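Local coordinates for protein CPn_0803/CP_1068/CPj0803/CpB0832 (Chlamydophila pneumoniae, PDB 3Q9D) that is of unknown function but has a coiled-coil character and is probably linked to the needle tip of the type III secretion system, at residues Gly56-Lys59 against Arg60-Thr64; Glu119-Met122 against Pro123-Ala127; Gln103-Ala106 against Pro107-Gln111; Ile88-Phe91 against Phe92-Met95; Thr174-Leu177 against Ile178-Leu181. All blocks are in the same frame, centred on the assembly; numbering follows the deposited sequence.

Contact 1 of 5, residues Gly56-Lys59 against Arg60-Thr64; sequences GNLK and RIFAT
Arg60 bends back over the preceding turn of its helix toward Gly56 and Asn57. Its CB starts beside two carbonyls, 3.4 Å from Asn57 O and 3.5 Å from Gly56 O. With CG anti to the backbone N (chi1 -175°) the chain leaves alongside Asn57, and a bend at chi3 turns the guanidinium back over the turn. CZ and NH1 then pass Gly56 O, which sits over one face of the group, toward its rim. At the tip NH2 meets Asn57 OD1 at the guanidinium edge, the amide and guanidinium planes standing 74° apart. The 2.5 Å between Arg60 NH2 and Asn57 OD1 is very short, and Arg60 has two conformers in the model, so this bond is doubtful in detail; a water accepts a weak bond from the same NH2 and donates to Asn57 O. All this happens on the last turns of helix 48-61, part of a helical bundle. Three i to i+4 bonds run through here, Arg60 N to Gly56 O (3.0 Å), Ile61 N to Asn57 O (3.1 Å) and Phe62 N to Leu58 O (3.0 Å), after which Ala63 N turns to Arg60 O. On the apolar side, in the conformer modelled here, Leu58 and Ile61 lie side by side, and the Phe62 ring turns an edge to Leu58 O, with CD2 3.4 Å from it. Leu58 and Phe62 reach helices 70-82 and 107-133, whereas Lys59 NZ forms a salt bridge to Glu119 and bonds Ala118 O of a second subunit.

Contact 2 of 5, residues Glu119-Met122 against Pro123-Ala127; sequences EFMM and PIRVA
Met121 and Arg125, one helical turn apart, lie side by side and point the same way, with Met121 CG 3.6 Å from Arg125 CD. The methionine runs straight out, CG anti to its own backbone N (chi1 -178°), and turns only at its terminal methyl; the arginine bends at chi3, so that its guanidinium leaves the methionine and NH1 makes a weak bond to Ile97 O. The aliphatic parts of the two chains carry the contact. On another side of the helix Phe120 and Ile124 form the equivalent pair, but here it is the root of the aromatic residue that touches: Phe120 CB is 3.8 Å from Ile124 CD1, while the ring heads away and takes Glu119 CG over the centre of one face. In the middle of this segment Pro123 kinks helix 107-133, because its N has no hydrogen to give to Glu119 O; the ring carbon CG sits 3.5 Å from that oxygen instead. Bonding resumes at once, from Ile124 N to Phe120 O at 2.9 Å, Arg125 N to Met121 O at 3.0 Å and Val126 N to Met122 O at 2.8 Å. Met122, modelled in two conformers, presses its CB against Pro123 CD, a tight approach that the neighbouring proline ring imposes. Ile124 faces helices 70-82 and 86-98 of the same bundle, and Phe120 lies against helix 48-61. Met122 and Val126 pack on Lys59 and Ala63 of a third subunit.

Contact 3 of 5, residues Gln103-Ala106 against Pro107-Gln111; sequences QELA and PQQKQ
Ala106, at the N-cap of helix 107-133, hands its carbonyl to the first turn: Lys110 N reaches Ala106 O at 2.8 Å and nearly straight. The Ala106 N-H is taken by a water, 2.8 Å away, which donates in turn to Gln109 OE1 at 2.6 Å. That recalls one half of a capping box, made through solvent, with Gln109 in the third helical position. Leu105 and Lys110 occupy the two places of a hydrophobic staple, and their CB atoms are 4.0 Å apart, so the lysine contributes its aliphatic base. Leu105 CD2 also meets Gln109 OE1 at 3.9 Å, the two side chains crossing at about a right angle, and Leu105 lies on Phe91 of helix 86-98. Lys110 bends at chi3, which brings NZ back to Glu104 OE2 at 3.1 Å. In this salt bridge NZ comes from above the carboxylate, 54° out of its plane. Gln109 NE2 donates to Asp48 OD1 and Leu46 O, so with the water on OE1 both ends of the amide are committed and its flip is fixed. The glutamate would probably also offset the positive charge that Lys110 brings to the start of a helix.

Contact 4 of 5, residues Ile88-Phe91 against Phe92-Met95; sequences IANF and FFEM
Glu94 N bonds Asn90 O at 2.9 Å with an almost straight N-H (172°), one of four consecutive i to i+4 bonds through this turn of helix 86-98. Phe92 N to Ile88 O, Phe93 N to Ala89 O at 2.9 Å and Met95 N to Phe91 O complete the set. The Glu94 carboxylate is engaged further on, where OE1 accepts from Asn98 ND2. Outside this backbone core three successive phenylalanines spread around the helix. Phe91 and Phe92 make an edge-to-face, T-shaped pair: the Phe91 edge is set against the face of Phe92, with centroids 5.3 Å apart, planes at 63°, and CD2 of Phe91 over the centre of the Phe92 ring. Different first torsions let neighbours in sequence meet this way; Phe91 swings its ring anti to its backbone N, while Phe92 (chi1 -75°) keeps its own beside the N. Phe92 is also flanked by Ile88, whose CG2 lies alongside its CE2 at 3.9 Å, the two side chains pointing the same way. Phe93 turns to another side, with CE2 4.0 Å from Ala89 CB and a ring edge toward Asn90 OD1. The Met95 methyl comes up to Phe91 CE2 and CZ, but Met95 has two conformers and the closeness of that approach is doubtful. Around them, Phe92 rests on Val50 and Leu54 of helix 48-61, Phe93 meets Phe79 of helix 70-82 edge to face, and Met95 reaches Ala113 and Ile117 of helix 107-133.

Contact 5 of 5, residues Thr174-Leu177 against Ile178-Leu181; sequences TCHL and IRHL
The guanidinium of Arg179 lies flat on the imidazole of His176, an i to i+3 stack on helix 171-190, the helix that follows the three-stranded antiparallel sheet. Centres are 4.4 Å apart and the planes only 16° from parallel. The guanidinium is offset over the ring: NH2 stands 3.6 Å from CG of His176, and NH1 is 3.6 Å from CD2. The two side chains run side by side in the same direction, since Arg179 sets out with CG anti to its N (chi1 -173°) and then bends at chi3 to lay its end over the ring. Under them the backbone is regular: Arg179 N bonds Cys175 O, His180 N bonds His176 O at 2.9 Å, and the bonds on either side are alike. Farther out, a fourth subunit meets the polar ends, mostly weakly. Glu204 OE1 of that subunit accepts a weak bond from His176 NE2 and forms a long, weak ion pair with Arg179 NH1, so its charge may partly balance that of Arg179, and His180 NE2 bonds Ser142 OG of the same subunit. Ile178 packs on Leu208 and Leu181 on Leu177 of that chain. Thr174 is tied through OG1 to Asp170 O, at the end of strand 164-170. Tucked against the backbone, Ile178 CG1 sits 3.2 Å from Thr174 O.

Overall arrangement
Along the chain the order is contact 1, contact 4, contact 3, contact 2, contact 5. The first four belong to the N-terminal helical bundle, on helices 48-61, 86-98 and 107-133. Contacts 2 and 3 share helix 107-133, with centres about 21 Å apart; contacts 1 and 2, about 11 Å apart, touch directly, as do contacts 3 and 4. Contact 5 stands alone beyond the antiparallel sheet 137-170, with its centre about 36 Å from contact 2 and about 56 Å from contact 3. The chain is thus an elongated molecule with helical ends joined by strands, and in the six-chain assembly contacts 1, 2 and 5 face other subunits.

Contact 1 of 5, residues Gly56-Lys59 against Arg60-Thr64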
# COMPACT_ATOMS: atom_id res chain seq x y z
N GLY A 56 -4.34 -5.86 -29.59
CA GLY A 56 -3.51 -4.80 -29.04
C GLY A 56 -4.16 -4.14 -27.82
O GLY A 56 -3.50 -3.90 -26.82
N ASN A 57 -5.45 -3.85 -27.91
CA ASN A 57 -6.18 -3.26 -26.79
C ASN A 57 -6.25 -4.18 -25.55
O ASN A 57 -6.11 -3.73 -24.41
CB ASN A 57 -7.57 -2.83 -27.27
CG ASN A 57 -7.51 -1.56 -28.11
OD1 ASN A 57 -6.80 -0.62 -27.74
ND2 ASN A 57 -8.22 -1.52 -29.23
N LEU A 58 -6.44 -5.47 -25.77
CA LEU A 58 -6.46 -6.42 -24.68
C LEU A 58 -5.05 -6.58 -24.10
O LEU A 58 -4.88 -6.61 -22.88
CB LEU A 58 -7.01 -7.77 -25.12
CG LEU A 58 -8.49 -7.77 -25.52
CD1 LEU A 58 -8.87 -9.09 -26.19
CD2 LEU A 58 -9.41 -7.49 -24.34
N LYS A 59 -4.04 -6.70 -24.96
CA LYS A 59 -2.68 -6.74 -24.44
C LYS A 59 -2.41 -5.54 -23.54
O LYS A 59 -1.76 -5.66 -22.52
CB LYS A 59 -1.65 -6.76 -25.58
CG LYS A 59 -1.51 -8.15 -26.24
CD LYS A 59 -0.50 -8.09 -27.39
CE LYS A 59 -0.24 -9.50 -27.97
NZ LYS A 59 0.40 -10.40 -26.93
N ARG A 60 -2.88 -4.36 -23.95
CA ARG A 60 -2.67 -3.15 -23.15
C ARG A 60 -3.33 -3.25 -21.78
O ARG A 60 -2.70 -2.99 -20.75
CB ARG A 60 -3.23 -1.93 -23.90
CG ARG A 60 -2.96 -0.59 -23.21
CD ARG A 60 -3.21 0.60 -24.15
NE ARG A 60 -2.74 0.34 -25.51
CZ ARG A 60 -3.56 0.11 -26.53
NH1 ARG A 60 -3.07 -0.13 -27.74
NH2 ARG A 60 -4.86 0.12 -26.35
N ILE A 61 -4.61 -3.61 -21.75
CA ILE A 61 -5.27 -3.59 -20.45
C ILE A 61 -4.72 -4.67 -19.52
O ILE A 61 -4.70 -4.46 -18.32
CB ILE A 61 -6.81 -3.68 -20.54
CG1 ILE A 61 -7.26 -5.06 -21.01
CG2 ILE A 61 -7.38 -2.59 -21.45
CD1 ILE A 61 -8.77 -5.18 -21.14
N PHE A 62 -4.27 -5.79 -20.07
CA PHE A 62 -3.72 -6.85 -19.22
C PHE A 62 -2.22 -6.71 -18.92
O PHE A 62 -1.65 -7.55 -18.23
CB PHE A 62 -4.10 -8.24 -19.75
CG PHE A 62 -5.57 -8.56 -19.52
CD1 PHE A 62 -6.02 -8.85 -18.24
CD2 PHE A 62 -6.49 -8.49 -20.56
CE1 PHE A 62 -7.37 -9.10 -17.98
CE2 PHE A 62 -7.86 -8.74 -20.32
CZ PHE A 62 -8.29 -9.05 -19.02
N ALA A 63 -1.61 -5.64 -19.40
CA ALA A 63 -0.18 -5.40 -19.14
C ALA A 63 0.07 -5.00 -17.68
O ALA A 63 1.13 -5.27 -17.12
CB ALA A 63 0.40 -4.35 -20.11
N THR A 64 -0.90 -4.35 -17.05
CA THR A 64 -0.80 -3.95 -15.64
C THR A 64 -1.59 -4.93 -14.75
O THR A 64 -2.40 -5.71 -15.27
CB THR A 64 -1.38 -2.55 -15.43
OG1 THR A 64 -2.66 -2.50 -16.07
CG2 THR A 64 -0.48 -1.49 -16.07
O HOH W 1 -6.77 -0.75 -24.36

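Contact 2 of 5, residues Glu119-Met122 against Pro123-Ala127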
# COMPACT_ATOMS: atom_id res chain seq x y z
N GLU A 119 -4.79 -16.57 -24.94
CA GLU A 119 -4.13 -15.50 -24.21
C GLU A 119 -5.01 -14.82 -23.13
O GLU A 119 -4.54 -14.44 -22.06
CB GLU A 119 -3.57 -14.46 -25.19
CG GLU A 119 -2.68 -13.39 -24.52
CD GLU A 119 -1.88 -12.59 -25.54
OE1 GLU A 119 -1.95 -12.92 -26.75
OE2 GLU A 119 -1.16 -11.64 -25.15
N PHE A 120 -6.30 -14.69 -23.40
CA PHE A 120 -7.10 -13.76 -22.59
C PHE A 120 -8.26 -14.33 -21.82
O PHE A 120 -8.78 -13.66 -20.93
CB PHE A 120 -7.59 -12.59 -23.46
CG PHE A 120 -6.48 -11.76 -23.99
CD1 PHE A 120 -5.71 -11.00 -23.11
CD2 PHE A 120 -6.17 -11.76 -25.33
CE1 PHE A 120 -4.67 -10.24 -23.57
CE2 PHE A 120 -5.11 -11.00 -25.81
CZ PHE A 120 -4.37 -10.22 -24.93
N MET A 121 -8.68 -15.55 -22.14
CA MET A 121 -9.87 -16.08 -21.48
C MET A 121 -9.71 -16.19 -19.96
O MET A 121 -10.58 -15.77 -19.21
CB MET A 121 -10.31 -17.43 -22.06
CG MET A 121 -11.60 -17.95 -21.38
SD MET A 121 -12.21 -19.47 -22.17
CE MET A 121 -10.80 -20.58 -22.02
N MET A 122 -8.62 -16.78 -19.51
CA MET A 122 -8.41 -16.94 -18.07
C MET A 122 -8.23 -15.60 -17.33
O MET A 122 -8.85 -15.37 -16.29
CB MET A 122 -7.25 -17.91 -17.82
CG MET A 122 -7.60 -19.34 -18.21
SD MET A 122 -9.08 -19.88 -17.32
CE MET A 122 -8.80 -19.04 -15.70
N PRO A 123 -7.40 -14.70 -17.88
CA PRO A 123 -7.23 -13.40 -17.23
C PRO A 123 -8.56 -12.63 -17.17
O PRO A 123 -8.82 -11.93 -16.19
CB PRO A 123 -6.24 -12.69 -18.15
CG PRO A 123 -5.42 -13.81 -18.73
CD PRO A 123 -6.40 -14.93 -18.94
N ILE A 124 -9.38 -12.75 -18.21
CA ILE A 124 -10.73 -12.14 -18.19
C ILE A 124 -11.64 -12.76 -17.12
O ILE A 124 -12.36 -12.05 -16.41
CB ILE A 124 -11.42 -12.21 -19.59
CG1 ILE A 124 -10.68 -11.28 -20.57
CG2 ILE A 124 -12.92 -11.84 -19.47
CD1 ILE A 124 -10.96 -11.61 -22.07
N ARG A 125 -11.62 -14.08 -17.02
CA ARG A 125 -12.36 -14.77 -15.96
C ARG A 125 -11.86 -14.41 -14.57
O ARG A 125 -12.65 -14.27 -13.63
CB ARG A 125 -12.32 -16.28 -16.20
CG ARG A 125 -12.95 -16.61 -17.56
CD ARG A 125 -12.83 -18.09 -17.96
NE ARG A 125 -13.76 -18.95 -17.23
CZ ARG A 125 -15.08 -18.93 -17.38
NH1 ARG A 125 -15.64 -18.08 -18.24
NH2 ARG A 125 -15.84 -19.76 -16.68
N VAL A 126 -10.55 -14.24 -14.42
CA VAL A 126 -10.00 -13.76 -13.16
C VAL A 126 -10.42 -12.32 -12.88
O VAL A 126 -10.80 -12.01 -11.75
CB VAL A 126 -8.48 -13.92 -13.09
CG1 VAL A 126 -7.92 -13.18 -11.85
CG2 VAL A 126 -8.14 -15.42 -13.04
N ALA A 127 -10.40 -11.46 -13.90
CA ALA A 127 -10.93 -10.09 -13.72
C ALA A 127 -12.39 -10.11 -13.27
O ALA A 127 -12.79 -9.34 -12.39
CB ALA A 127 -10.80 -9.26 -15.01

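Contact 3 of 5, residues Gln103-Ala106 against Pro107-Gln111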
# COMPACT_ATOMS: atom_id res chain seq x y z
N GLN A 103 -19.96 -18.40 -34.64
CA GLN A 103 -20.11 -18.57 -36.08
C GLN A 103 -18.80 -19.06 -36.69
O GLN A 103 -17.72 -18.88 -36.10
CB GLN A 103 -20.55 -17.28 -36.75
CG GLN A 103 -19.72 -16.09 -36.35
CD GLN A 103 -19.87 -14.92 -37.32
OE1 GLN A 103 -20.69 -14.95 -38.23
NE2 GLN A 103 -19.06 -13.89 -37.12
N GLU A 104 -18.90 -19.68 -37.86
CA GLU A 104 -17.71 -20.13 -38.59
C GLU A 104 -16.86 -18.93 -39.00
O GLU A 104 -17.37 -17.91 -39.47
CB GLU A 104 -18.13 -20.95 -39.82
CG GLU A 104 -16.97 -21.52 -40.65
CD GLU A 104 -16.38 -22.82 -40.09
OE1 GLU A 104 -16.93 -23.36 -39.10
OE2 GLU A 104 -15.37 -23.31 -40.66
N LEU A 105 -15.55 -19.04 -38.80
CA LEU A 105 -14.63 -17.99 -39.20
C LEU A 105 -13.74 -18.57 -40.28
O LEU A 105 -13.50 -19.77 -40.28
CB LEU A 105 -13.77 -17.53 -38.01
CG LEU A 105 -14.50 -16.83 -36.85
CD1 LEU A 105 -13.62 -16.75 -35.58
CD2 LEU A 105 -14.98 -15.44 -37.27
N ALA A 106 -13.23 -17.72 -41.17
CA ALA A 106 -12.25 -18.16 -42.16
C ALA A 106 -11.00 -18.60 -41.41
O ALA A 106 -10.76 -18.14 -40.31
CB ALA A 106 -11.92 -17.02 -43.12
N PRO A 107 -10.21 -19.50 -42.00
CA PRO A 107 -9.09 -20.08 -41.24
C PRO A 107 -8.15 -19.08 -40.54
O PRO A 107 -7.81 -19.30 -39.37
CB PRO A 107 -8.34 -20.89 -42.31
CG PRO A 107 -9.47 -21.32 -43.26
CD PRO A 107 -10.39 -20.14 -43.32
N GLN A 108 -7.75 -17.99 -41.19
CA GLN A 108 -6.86 -17.04 -40.52
C GLN A 108 -7.51 -16.35 -39.33
O GLN A 108 -6.85 -16.09 -38.31
CB GLN A 108 -6.28 -16.02 -41.49
CG GLN A 108 -5.31 -16.65 -42.48
CD GLN A 108 -4.62 -15.63 -43.37
OE1 GLN A 108 -4.76 -14.42 -43.18
NE2 GLN A 108 -3.87 -16.12 -44.35
N GLN A 109 -8.80 -16.06 -39.44
CA GLN A 109 -9.52 -15.45 -38.33
C GLN A 109 -9.80 -16.48 -37.25
O GLN A 109 -9.75 -16.16 -36.06
CB GLN A 109 -10.81 -14.80 -38.82
CG GLN A 109 -10.57 -13.55 -39.65
CD GLN A 109 -11.83 -12.72 -39.84
OE1 GLN A 109 -12.94 -13.22 -39.67
NE2 GLN A 109 -11.66 -11.44 -40.18
N LYS A 110 -10.08 -17.71 -37.64
CA LYS A 110 -10.29 -18.74 -36.64
C LYS A 110 -9.02 -18.91 -35.81
O LYS A 110 -9.09 -18.98 -34.57
CB LYS A 110 -10.73 -20.06 -37.25
CG LYS A 110 -11.18 -21.09 -36.23
CD LYS A 110 -11.58 -22.42 -36.93
CE LYS A 110 -12.84 -22.26 -37.77
NZ LYS A 110 -13.26 -23.56 -38.42
N GLN A 111 -7.87 -18.97 -36.47
CA GLN A 111 -6.59 -19.04 -35.75
C GLN A 111 -6.38 -17.87 -34.78
O GLN A 111 -5.88 -18.05 -33.66
CB GLN A 111 -5.41 -19.12 -36.72
CG GLN A 111 -5.28 -20.44 -37.45
CD GLN A 111 -3.99 -20.50 -38.26
OE1 GLN A 111 -3.36 -19.48 -38.54
NE2 GLN A 111 -3.57 -21.72 -38.63
O HOH W 2 -14.11 -15.02 -41.14

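Contact 4 of 5, residues Ile88-Phe91 against Phe92-Met95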
# COMPACT_ATOMS: atom_id res chain seq x y z
N ILE A 88 -21.78 -8.04 -32.77
CA ILE A 88 -20.32 -8.13 -32.78
C ILE A 88 -19.79 -8.18 -31.34
O ILE A 88 -18.95 -8.99 -31.02
CB ILE A 88 -19.68 -6.98 -33.54
CG1 ILE A 88 -19.99 -7.09 -35.04
CG2 ILE A 88 -18.17 -6.94 -33.33
CD1 ILE A 88 -19.54 -5.87 -35.81
N ALA A 89 -20.31 -7.30 -30.49
CA ALA A 89 -19.99 -7.36 -29.07
C ALA A 89 -20.23 -8.76 -28.50
O ALA A 89 -19.38 -9.32 -27.82
CB ALA A 89 -20.79 -6.31 -28.29
N ASN A 90 -21.42 -9.31 -28.77
CA ASN A 90 -21.75 -10.63 -28.24
C ASN A 90 -20.85 -11.72 -28.80
O ASN A 90 -20.52 -12.68 -28.10
CB ASN A 90 -23.21 -10.98 -28.49
CG ASN A 90 -24.15 -10.16 -27.62
OD1 ASN A 90 -23.73 -9.57 -26.62
ND2 ASN A 90 -25.42 -10.13 -27.99
N PHE A 91 -20.45 -11.58 -30.05
CA PHE A 91 -19.54 -12.55 -30.65
C PHE A 91 -18.25 -12.59 -29.83
O PHE A 91 -17.78 -13.66 -29.45
CB PHE A 91 -19.23 -12.19 -32.10
CG PHE A 91 -18.18 -13.05 -32.72
CD1 PHE A 91 -18.43 -14.39 -32.98
CD2 PHE A 91 -16.94 -12.53 -33.06
CE1 PHE A 91 -17.46 -15.20 -33.55
CE2 PHE A 91 -15.97 -13.33 -33.64
CZ PHE A 91 -16.23 -14.67 -33.88
N PHE A 92 -17.68 -11.42 -29.55
CA PHE A 92 -16.43 -11.38 -28.80
C PHE A 92 -16.57 -11.75 -27.32
O PHE A 92 -15.66 -12.37 -26.75
CB PHE A 92 -15.73 -10.02 -28.97
CG PHE A 92 -15.06 -9.86 -30.31
CD1 PHE A 92 -14.04 -10.72 -30.69
CD2 PHE A 92 -15.45 -8.86 -31.18
CE1 PHE A 92 -13.41 -10.59 -31.93
CE2 PHE A 92 -14.84 -8.71 -32.42
CZ PHE A 92 -13.82 -9.58 -32.79
N PHE A 93 -17.70 -11.40 -26.71
CA PHE A 93 -17.96 -11.84 -25.33
C PHE A 93 -18.07 -13.37 -25.22
O PHE A 93 -17.49 -13.97 -24.33
CB PHE A 93 -19.23 -11.18 -24.77
CG PHE A 93 -19.07 -9.70 -24.45
CD1 PHE A 93 -17.93 -9.23 -23.80
CD2 PHE A 93 -20.06 -8.79 -24.80
CE1 PHE A 93 -17.79 -7.85 -23.49
CE2 PHE A 93 -19.92 -7.42 -24.51
CZ PHE A 93 -18.78 -6.96 -23.86
N GLU A 94 -18.85 -13.99 -26.10
CA GLU A 94 -18.92 -15.47 -26.11
C GLU A 94 -17.53 -16.07 -26.31
O GLU A 94 -17.12 -17.00 -25.60
CB GLU A 94 -19.82 -15.94 -27.25
CG GLU A 94 -21.28 -15.61 -27.08
CD GLU A 94 -21.94 -16.41 -25.98
OE1 GLU A 94 -21.25 -17.24 -25.35
OE2 GLU A 94 -23.15 -16.20 -25.75
N MET A 95 -16.80 -15.54 -27.29
CA MET A 95 -15.45 -16.01 -27.58
C MET A 95 -14.52 -15.89 -26.36
O MET A 95 -13.89 -16.87 -25.93
CB MET A 95 -14.86 -15.22 -28.75
CG MET A 95 -13.39 -15.53 -29.01
SD MET A 95 -12.55 -14.33 -30.08
CE MET A 95 -13.73 -14.22 -31.42

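Contact 5 of 5, residues Thr174-Leu177 against Ile178-Leu181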
# COMPACT_ATOMS: atom_id res chain seq x y z
N THR A 174 -2.62 -18.23 17.97
CA THR A 174 -3.20 -19.18 17.03
C THR A 174 -4.47 -19.78 17.61
O THR A 174 -5.49 -19.90 16.92
CB THR A 174 -2.19 -20.30 16.66
OG1 THR A 174 -0.99 -19.71 16.14
CG2 THR A 174 -2.79 -21.23 15.62
N CYS A 175 -4.41 -20.16 18.88
CA CYS A 175 -5.56 -20.69 19.60
C CYS A 175 -6.70 -19.66 19.67
O CYS A 175 -7.87 -19.99 19.49
CB CYS A 175 -5.14 -21.11 21.01
SG CYS A 175 -6.45 -21.74 22.03
N HIS A 176 -6.36 -18.42 19.96
CA HIS A 176 -7.40 -17.39 20.04
C HIS A 176 -8.05 -17.16 18.68
O HIS A 176 -9.27 -17.00 18.59
CB HIS A 176 -6.83 -16.10 20.59
CG HIS A 176 -6.43 -16.21 22.03
ND1 HIS A 176 -5.72 -15.23 22.68
CD2 HIS A 176 -6.64 -17.19 22.93
CE1 HIS A 176 -5.51 -15.60 23.93
NE2 HIS A 176 -6.06 -16.79 24.11
N LEU A 177 -7.25 -17.18 17.63
CA LEU A 177 -7.78 -17.06 16.28
C LEU A 177 -8.75 -18.20 15.94
O LEU A 177 -9.83 -17.99 15.38
CB LEU A 177 -6.62 -17.04 15.30
CG LEU A 177 -6.71 -16.19 14.04
CD1 LEU A 177 -7.41 -14.85 14.32
CD2 LEU A 177 -5.29 -15.99 13.52
N ILE A 178 -8.37 -19.42 16.29
CA ILE A 178 -9.24 -20.58 16.09
C ILE A 178 -10.57 -20.41 16.84
O ILE A 178 -11.64 -20.65 16.30
CB ILE A 178 -8.55 -21.90 16.51
CG1 ILE A 178 -7.35 -22.20 15.60
CG2 ILE A 178 -9.54 -23.07 16.48
CD1 ILE A 178 -6.45 -23.34 16.09
N ARG A 179 -10.50 -19.95 18.08
CA ARG A 179 -11.69 -19.83 18.92
C ARG A 179 -12.64 -18.78 18.34
O ARG A 179 -13.87 -18.99 18.25
CB ARG A 179 -11.28 -19.45 20.34
CG ARG A 179 -12.41 -19.45 21.36
CD ARG A 179 -11.96 -18.74 22.62
NE ARG A 179 -11.34 -17.46 22.29
CZ ARG A 179 -10.42 -16.85 23.03
NH1 ARG A 179 -10.00 -17.41 24.16
NH2 ARG A 179 -9.91 -15.68 22.63
N HIS A 180 -12.06 -17.65 17.93
CA HIS A 180 -12.80 -16.59 17.26
C HIS A 180 -13.52 -17.10 16.00
O HIS A 180 -14.71 -16.85 15.82
CB HIS A 180 -11.86 -15.44 16.90
CG HIS A 180 -12.50 -14.36 16.09
ND1 HIS A 180 -13.10 -13.26 16.66
CD2 HIS A 180 -12.63 -14.21 14.75
CE1 HIS A 180 -13.57 -12.47 15.70
NE2 HIS A 180 -13.30 -13.03 14.54
N LEU A 181 -12.80 -17.82 15.14
CA LEU A 181 -13.41 -18.37 13.93
C LEU A 181 -14.48 -19.43 14.21
O LEU A 181 -15.51 -19.47 13.52
CB LEU A 181 -12.35 -18.91 12.97
CG LEU A 181 -11.36 -17.84 12.47
CD1 LEU A 181 -10.20 -18.55 11.78
CD2 LEU A 181 -12.04 -16.82 11.53